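Local coordinates for protein LbaCas13a H328A (C2c2) (Lachnospiraceae bacterium NK4A179, PDB 5WLH) that binds pre-crRNA as an RNA-guided CRISPR-Cas13a protein and probably cleaves target RNA, with a preference for adenosine, at residues R301-V306 and E329-R334; K384-E387 and R393-D396. All blocks are in the same frame, centred on the assembly; numbering follows the deposited sequence.

Contact 1: residues R301-V306 and E329-R334; sequences RMRRLV and EDAAAR
Arg303 and Asp330 meet in a buried salt-bridge network that Arg334 completes, joining helix 292-311 to the short helix 327-335. The two helix segments run nearly parallel, 19° between their directions, but their axes stay 11.6 Å apart, so the long arginine has to span the gap.

Arg303 approaches Asp330 side-on and puts two nitrogens on one oxygen: NE lies 2.8 Å from OD2 and reaches its anti lone pair, while NH2 meets the same OD2 from above the carboxylate plane at 2.7 Å. OD2 lies close to the guanidinium plane, yet the two flat groups are turned 73° apart. Arg303 CG stands anti to the backbone N, and the bend at chi2 (65°) swings the guanidinium across to Asp330. One turn along its own helix, Arg334 grips the other oxygen, also with two nitrogens; its NH2 takes the syn lone pair of Asp330 OD1 at 2.8 Å. A leucine in place of Asp330 would probably leave the two guanidinium groups without the carboxylate they share, each then held by its outer acidic partner, Glu434 or Asp315, with the link between the helices broken at this point.

Outer partners extend the network: Glu434 bridges Arg303 NH1, Asp315 pairs with Arg334 NH1, and Trp437 forms a cation-pi contact with Arg303.

The remaining contacts are non-bonded. Ala331, probably the alanine engineered in place of a histidine, lies with its CA over one face of the Arg303 guanidinium. Bound RNA is close to this helix, a sugar packing on Ala332, consistent with a place beside the guide. At the edge of the Arg303 guanidinium, near its plane, NH2 comes 3.3 Å from Arg334 CG.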
# COMPACT_ATOMS: atom_id res chain seq x y z
N ARG A 301 -29.03 18.42 -13.42
CA ARG A 301 -29.85 18.56 -12.22
C ARG A 301 -29.00 18.46 -10.97
O ARG A 301 -29.21 19.19 -10.00
CB ARG A 301 -30.95 17.51 -12.20
CG ARG A 301 -32.01 17.75 -13.31
CD ARG A 301 -32.92 16.56 -13.47
NE ARG A 301 -33.60 16.64 -14.76
CZ ARG A 301 -34.65 17.42 -14.99
NH1 ARG A 301 -35.14 18.16 -14.01
NH2 ARG A 301 -35.22 17.45 -16.19
N MET A 302 -28.03 17.54 -10.97
CA MET A 302 -27.12 17.46 -9.83
C MET A 302 -26.27 18.72 -9.71
O MET A 302 -26.03 19.21 -8.60
CB MET A 302 -26.24 16.21 -9.96
CG MET A 302 -25.46 15.89 -8.72
SD MET A 302 -24.47 14.38 -8.92
CE MET A 302 -23.13 15.01 -9.91
N ARG A 303 -25.84 19.27 -10.84
CA ARG A 303 -25.09 20.52 -10.82
C ARG A 303 -25.92 21.65 -10.23
O ARG A 303 -25.41 22.47 -9.46
CB ARG A 303 -24.61 20.87 -12.22
CG ARG A 303 -23.81 22.15 -12.32
CD ARG A 303 -22.49 22.03 -11.57
NE ARG A 303 -21.90 23.34 -11.33
CZ ARG A 303 -20.75 23.54 -10.70
NH1 ARG A 303 -20.05 22.51 -10.23
NH2 ARG A 303 -20.31 24.79 -10.52
N ARG A 304 -27.21 21.71 -10.58
CA ARG A 304 -28.07 22.76 -10.02
C ARG A 304 -28.18 22.64 -8.51
O ARG A 304 -28.25 23.65 -7.80
CB ARG A 304 -29.46 22.70 -10.67
CG ARG A 304 -29.46 23.24 -12.08
CD ARG A 304 -30.88 23.56 -12.52
NE ARG A 304 -30.96 23.78 -13.96
CZ ARG A 304 -31.29 22.83 -14.83
NH1 ARG A 304 -31.59 21.61 -14.39
NH2 ARG A 304 -31.35 23.11 -16.13
N LEU A 305 -28.19 21.41 -7.99
CA LEU A 305 -28.22 21.25 -6.54
C LEU A 305 -26.97 21.84 -5.91
O LEU A 305 -27.04 22.47 -4.85
CB LEU A 305 -28.36 19.78 -6.16
CG LEU A 305 -29.73 19.18 -6.43
CD1 LEU A 305 -29.71 17.69 -6.13
CD2 LEU A 305 -30.78 19.85 -5.58
N VAL A 306 -25.80 21.62 -6.53
CA VAL A 306 -24.57 22.20 -6.00
C VAL A 306 -24.63 23.72 -6.07
O VAL A 306 -24.26 24.43 -5.12
CB VAL A 306 -23.35 21.67 -6.76
CG1 VAL A 306 -22.06 22.37 -6.30
CG2 VAL A 306 -23.23 20.16 -6.60
N GLU A 329 -18.59 24.25 -17.93
CA GLU A 329 -18.39 25.69 -18.03
C GLU A 329 -18.79 26.39 -16.74
O GLU A 329 -18.11 27.31 -16.28
CB GLU A 329 -19.20 26.24 -19.21
CG GLU A 329 -18.73 27.58 -19.73
CD GLU A 329 -19.28 27.88 -21.11
OE1 GLU A 329 -20.23 28.69 -21.21
OE2 GLU A 329 -18.79 27.29 -22.10
N ASP A 330 -19.91 25.97 -16.14
CA ASP A 330 -20.29 26.56 -14.86
C ASP A 330 -19.25 26.24 -13.80
O ASP A 330 -18.88 27.11 -13.00
CB ASP A 330 -21.65 26.05 -14.40
CG ASP A 330 -22.09 26.72 -13.12
OD1 ASP A 330 -22.38 27.94 -13.17
OD2 ASP A 330 -22.09 26.06 -12.07
N ALA A 331 -18.78 24.99 -13.77
CA ALA A 331 -17.74 24.59 -12.83
C ALA A 331 -16.51 25.47 -12.98
O ALA A 331 -15.97 25.99 -12.00
CB ALA A 331 -17.39 23.12 -13.03
N ALA A 332 -16.06 25.66 -14.23
CA ALA A 332 -14.93 26.53 -14.49
C ALA A 332 -15.19 27.95 -14.01
O ALA A 332 -14.28 28.63 -13.53
CB ALA A 332 -14.60 26.53 -15.99
N ALA A 333 -16.45 28.40 -14.11
CA ALA A 333 -16.79 29.76 -13.72
C ALA A 333 -16.69 29.96 -12.22
O ALA A 333 -16.16 30.99 -11.76
CB ALA A 333 -18.19 30.11 -14.22
N ARG A 334 -17.18 29.01 -11.42
CA ARG A 334 -17.13 29.18 -9.98
C ARG A 334 -15.70 29.13 -9.46
O ARG A 334 -15.40 29.73 -8.42
CB ARG A 334 -17.98 28.14 -9.26
CG ARG A 334 -19.33 27.87 -9.90
CD ARG A 334 -20.30 29.02 -9.70
NE ARG A 334 -21.53 28.81 -10.47
CZ ARG A 334 -22.64 29.50 -10.31
NH1 ARG A 334 -22.70 30.48 -9.40
NH2 ARG A 334 -23.71 29.23 -11.05

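Contact 2: residues K384-E387 and R393-D396; sequences KAVE and RYFD
Val386 and Arg393 sandwich the ring of Tyr394 between them. CG1 of Val386 sits over one face, offset toward the rim, and makes a CH-pi contact 4.3 Å from the ring centroid, 24° off the normal. The opposite face is taken by CB of the preceding residue, Arg393, 3.6 Å above the plane and over its centre. Leu305, Asn401 and Leu318 also pack on the Tyr394 side chain.

The methyl touches the CD2 side of the ring, with Val386 CG1 4.0 Å from Tyr394 CD2, and the two side chains cross at about a right angle. Tyr394 carries its CG anti to its own carbonyl carbon (chi1 -43°), which turns the ring from the loop toward the last turn of helix 357-388. Val386 likewise holds CG1 anti to its carbonyl carbon, with the methyl placed over the ring.

The contact thus folds the loop after helix 357-388 back against that helix, just before helix 398-417 begins. Asn390, in the turn between the segments, bonds through its side chain to Tyr394 N and Phe395 O. With no hydrogen bond passing directly between 384-387 and 393-396, their attachment rests on dispersion and CH-pi contact, while polar bonding of the loop backbone is left to neighbours.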
# COMPACT_ATOMS: atom_id res chain seq x y z
N LYS A 384 -34.92 23.93 1.95
CA LYS A 384 -36.12 24.73 1.71
C LYS A 384 -36.35 24.97 0.22
O LYS A 384 -37.48 24.85 -0.27
CB LYS A 384 -36.01 26.05 2.47
CG LYS A 384 -37.01 27.12 2.03
CD LYS A 384 -36.84 28.40 2.84
CE LYS A 384 -37.89 29.44 2.46
NZ LYS A 384 -39.22 29.10 3.03
N ALA A 385 -35.29 25.31 -0.52
CA ALA A 385 -35.45 25.62 -1.93
C ALA A 385 -35.82 24.40 -2.76
O ALA A 385 -36.62 24.51 -3.70
CB ALA A 385 -34.18 26.27 -2.47
N VAL A 386 -35.25 23.22 -2.47
CA VAL A 386 -35.65 22.06 -3.27
C VAL A 386 -37.08 21.65 -2.97
O VAL A 386 -37.72 21.00 -3.81
CB VAL A 386 -34.73 20.83 -3.07
CG1 VAL A 386 -33.31 21.15 -3.50
CG2 VAL A 386 -34.79 20.33 -1.65
N GLU A 387 -37.58 22.00 -1.79
CA GLU A 387 -38.98 21.78 -1.44
C GLU A 387 -39.88 22.80 -2.14
O GLU A 387 -40.98 22.45 -2.60
CB GLU A 387 -39.17 21.86 0.08
CG GLU A 387 -38.60 20.67 0.87
CD GLU A 387 -38.48 20.92 2.38
OE1 GLU A 387 -38.56 22.09 2.82
OE2 GLU A 387 -38.30 19.94 3.13
N ARG A 393 -35.94 22.07 -11.93
CA ARG A 393 -34.53 22.43 -11.77
C ARG A 393 -33.71 21.23 -11.32
O ARG A 393 -32.59 21.02 -11.79
CB ARG A 393 -34.38 23.54 -10.74
CG ARG A 393 -34.55 24.94 -11.28
CD ARG A 393 -34.62 25.94 -10.14
NE ARG A 393 -35.11 27.23 -10.61
CZ ARG A 393 -36.39 27.58 -10.63
NH1 ARG A 393 -37.33 26.74 -10.21
NH2 ARG A 393 -36.73 28.78 -11.07
N TYR A 394 -34.23 20.49 -10.35
CA TYR A 394 -33.54 19.41 -9.67
C TYR A 394 -34.20 18.10 -10.09
O TYR A 394 -34.87 18.04 -11.13
CB TYR A 394 -33.57 19.68 -8.16
CG TYR A 394 -33.28 21.14 -7.84
CD1 TYR A 394 -32.06 21.71 -8.16
CD2 TYR A 394 -34.26 21.95 -7.26
CE1 TYR A 394 -31.80 23.06 -7.89
CE2 TYR A 394 -34.01 23.28 -6.99
CZ TYR A 394 -32.79 23.83 -7.31
OH TYR A 394 -32.52 25.15 -7.04
N PHE A 395 -34.03 17.06 -9.29
CA PHE A 395 -34.65 15.80 -9.63
C PHE A 395 -36.12 15.79 -9.21
O PHE A 395 -36.51 16.43 -8.23
CB PHE A 395 -33.88 14.64 -9.01
CG PHE A 395 -32.47 14.53 -9.53
CD1 PHE A 395 -32.21 13.95 -10.77
CD2 PHE A 395 -31.40 15.05 -8.81
CE1 PHE A 395 -30.89 13.88 -11.25
CE2 PHE A 395 -30.11 14.97 -9.28
CZ PHE A 395 -29.85 14.39 -10.51
N ASP A 396 -36.94 15.07 -9.99
CA ASP A 396 -38.34 14.88 -9.62
C ASP A 396 -38.47 14.18 -8.27
O ASP A 396 -39.43 14.41 -7.54
CB ASP A 396 -39.09 14.07 -10.67
CG ASP A 396 -39.16 14.75 -12.02
OD1 ASP A 396 -38.80 15.94 -12.13
OD2 ASP A 396 -39.59 14.07 -12.99

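Overall arrangement
Both contacts are buried locally although they lie far from the centre of the chain, and helix 292-311 forms one side of contact 1 and lines contact 2. In contact 1 it supplies the bridging arginine; beside contact 2 its Leu305 packs on both Val386 and Tyr394. The same segment, 301-306, therefore works in two directions: Arg303 faces helix 327-335, whereas Arg301 and Arg304 hold the carbonyl oxygens of Tyr394 and Arg393, probably by hydrogen bonds. Chemistry follows place. Contact 1, nearer the bound RNA, is ionic and joins two helices, while contact 2 is apolar and closes a loop onto the helix it leaves. Their centres lie about 15 Å apart.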